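Local coordinates for protein superoxide dismutase [Mn], mitochondrial (PDB 3BFR) that converts superoxide radicals into hydrogen peroxide and oxygen at a manganese ion, one in each subunit of a mitochondrial homotetramer, at residues K37-Y42 with G84-H89. Numbering follows the deposited sequence.
With MN3 (manganese (III) ion), chain B.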
loop_
_atom_site.group_PDB
_atom_site.type_symbol
_atom_site.label_atom_id
_atom_site.label_comp_id
_atom_site.label_asym_id
_atom_site.label_seq_id
_atom_site.Cartn_x
_atom_site.Cartn_y
_atom_site.Cartn_z
ATOM N N LYS A 37 19.109 -18.301 9.510
ATOM C CA LYS A 37 18.252 -18.548 8.345
ATOM C C LYS A 37 17.569 -17.283 7.815
ATOM O O LYS A 37 17.762 -16.916 6.656
ATOM C CB LYS A 37 17.208 -19.641 8.632
ATOM C CG LYS A 37 17.760 -20.915 9.273
ATOM C CD LYS A 37 18.621 -21.709 8.303
ATOM C CE LYS A 37 19.274 -22.907 8.991
ATOM N NZ LYS A 37 20.039 -23.728 8.008
ATOM N N HIS A 38 16.777 -16.628 8.662
ATOM C CA HIS A 38 16.005 -15.449 8.256
ATOM C C HIS A 38 16.902 -14.254 7.907
ATOM O O HIS A 38 16.802 -13.702 6.808
ATOM C CB HIS A 38 14.961 -15.081 9.325
ATOM C CG HIS A 38 13.897 -16.120 9.506
ATOM N ND1 HIS A 38 12.843 -16.265 8.630
ATOM C CD2 HIS A 38 13.739 -17.084 10.444
ATOM C CE1 HIS A 38 12.076 -17.265 9.025
ATOM N NE2 HIS A 38 12.598 -17.782 10.122
ATOM N N HIS A 39 17.790 -13.877 8.824
ATOM C CA HIS A 39 18.688 -12.743 8.585
ATOM C C HIS A 39 19.613 -12.996 7.389
ATOM O O HIS A 39 19.791 -12.117 6.536
ATOM C CB HIS A 39 19.503 -12.409 9.839
ATOM C CG HIS A 39 20.011 -10.996 9.879
ATOM N ND1 HIS A 39 19.870 -10.116 8.825
ATOM C CD2 HIS A 39 20.680 -10.321 10.843
ATOM C CE1 HIS A 39 20.420 -8.958 9.144
ATOM N NE2 HIS A 39 20.916 -9.055 10.362
ATOM N N GLN A 40 20.177 -14.204 7.323
ATOM C CA GLN A 40 21.061 -14.595 6.221
ATOM C C GLN A 40 20.376 -14.483 4.866
ATOM O O GLN A 40 20.979 -14.031 3.897
ATOM C CB GLN A 40 21.594 -16.022 6.421
ATOM C CG GLN A 40 22.589 -16.474 5.348
ATOM C CD GLN A 40 23.896 -15.700 5.416
ATOM O OE1 GLN A 40 24.636 -15.797 6.391
ATOM N NE2 GLN A 40 24.181 -14.926 4.379
ATOM N N THR A 41 19.112 -14.893 4.806
ATOM C CA THR A 41 18.328 -14.795 3.574
ATOM C C THR A 41 18.173 -13.346 3.084
ATOM O O THR A 41 18.260 -13.083 1.883
ATOM C CB THR A 41 16.960 -15.506 3.725
ATOM O OG1 THR A 41 17.191 -16.884 4.047
ATOM C CG2 THR A 41 16.146 -15.427 2.441
ATOM N N TYR A 42 17.959 -12.409 4.006
ATOM C CA TYR A 42 17.916 -10.989 3.641
ATOM C C TYR A 42 19.292 -10.487 3.190
ATOM O O TYR A 42 19.394 -9.727 2.230
ATOM C CB TYR A 42 17.359 -10.137 4.788
ATOM C CG TYR A 42 15.948 -10.518 5.196
ATOM C CD1 TYR A 42 14.905 -10.523 4.261
ATOM C CD2 TYR A 42 15.652 -10.862 6.513
ATOM C CE1 TYR A 42 13.612 -10.874 4.625
ATOM C CE2 TYR A 42 14.361 -11.216 6.889
ATOM C CZ TYR A 42 13.347 -11.219 5.943
ATOM O OH TYR A 42 12.067 -11.565 6.316
ATOM N N GLY A 84 15.770 -3.721 3.736
ATOM C CA GLY A 84 15.021 -3.561 4.979
ATOM C C GLY A 84 15.198 -4.720 5.939
ATOM O O GLY A 84 15.397 -4.515 7.133
ATOM N N GLY A 85 15.133 -5.943 5.417
ATOM C CA GLY A 85 15.375 -7.140 6.219
ATOM C C GLY A 85 16.765 -7.172 6.834
ATOM O O GLY A 85 16.931 -7.533 8.003
ATOM N N PHE A 86 17.765 -6.778 6.049
ATOM C CA PHE A 86 19.143 -6.681 6.541
ATOM C C PHE A 86 19.283 -5.627 7.645
ATOM O O PHE A 86 19.805 -5.915 8.723
ATOM C CB PHE A 86 20.121 -6.391 5.385
ATOM C CG PHE A 86 21.507 -6.004 5.846
ATOM C CD1 PHE A 86 22.320 -6.921 6.521
ATOM C CD2 PHE A 86 22.000 -4.720 5.616
ATOM C CE1 PHE A 86 23.598 -6.562 6.956
ATOM C CE2 PHE A 86 23.278 -4.354 6.051
ATOM C CZ PHE A 86 24.075 -5.280 6.717
ATOM N N THR A 87 18.821 -4.411 7.367
ATOM C CA THR A 87 18.968 -3.299 8.316
ATOM C C THR A 87 18.155 -3.513 9.597
ATOM O O THR A 87 18.682 -3.352 10.693
ATOM C CB THR A 87 18.684 -1.909 7.668
ATOM O OG1 THR A 87 18.720 -0.884 8.673
ATOM C CG2 THR A 87 17.335 -1.860 7.015
ATOM N N ASN A 88 16.888 -3.902 9.451
ATOM C CA ASN A 88 16.001 -4.077 10.599
ATOM C C ASN A 88 16.518 -5.087 11.606
ATOM O O ASN A 88 16.438 -4.849 12.806
ATOM C CB ASN A 88 14.573 -4.450 10.170
ATOM C CG ASN A 88 13.809 -3.284 9.576
ATOM O OD1 ASN A 88 14.160 -2.121 9.779
ATOM N ND2 ASN A 88 12.750 -3.594 8.831
ATOM N N HIS A 89 17.047 -6.213 11.122
ATOM C CA HIS A 89 17.547 -7.249 12.028
ATOM C C HIS A 89 18.869 -6.852 12.689
ATOM O O HIS A 89 19.121 -7.216 13.837
ATOM C CB HIS A 89 17.645 -8.608 11.333
ATOM C CG HIS A 89 16.310 -9.215 11.031
ATOM N ND1 HIS A 89 15.596 -8.903 9.897
ATOM C CD2 HIS A 89 15.546 -10.085 11.732
ATOM C CE1 HIS A 89 14.449 -9.559 9.905
ATOM N NE2 HIS A 89 14.395 -10.285 11.007
HETATM MN MN MN3 B . 12.593 -11.156 11.782
HETATM O O HOH W 1 11.316 -9.947 10.531
#
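His39 has CG swung anti to its backbone nitrogen (chi1 -157°), which carries the imidazole across to helix 66-94, whereas in His89, whose CB already points at helix 28-62, CG lies anti to the carbonyl carbon (chi1 -70°), and the ring goes toward the manganese. His89 CB sits over the middle of the His39 ring, 3.4 Å from the centroid, a CH-pi contact made almost along the ring normal. At the rim of the same ring, CE1 of His39 comes within 3.1 Å of Phe86 O, near the ring plane, and also touches CD1 of the Phe86 ring. ND1 of His39 is buried and finds no hydrogen-bond partner. With His39 replaced by an alanine, the space over His89 CB would probably be left as a gap, and Phe86 O would lose its neighbour at the imidazole edge.

One turn along, Tyr42 lays a ring face over Gly85 CA, 3.9 Å from the ring centroid; Gly85, with no CB, lets the ring come this close to the backbone. CE2 of Tyr42 then meets CE1 of His89 at 3.4 Å, the two rings nearly parallel but slid apart.

The His89 ring is held at both nitrogens. ND1 donates to Gly85 O at 2.7 Å, in the ring plane and onto a carbonyl lone pair, which, with the metal bond at the other nitrogen, probably fixes the ring's rotation; NE2 binds the manganese, 2.1 Å away. His34, Asp176 and His180 complete the protein ligands, and a water binds too. No hydrogen bond crosses between 37-42 and 84-89: aromatic packing joins the two long helices of the alpha-hairpin domain beside the metal site of an iron/manganese superoxide dismutase.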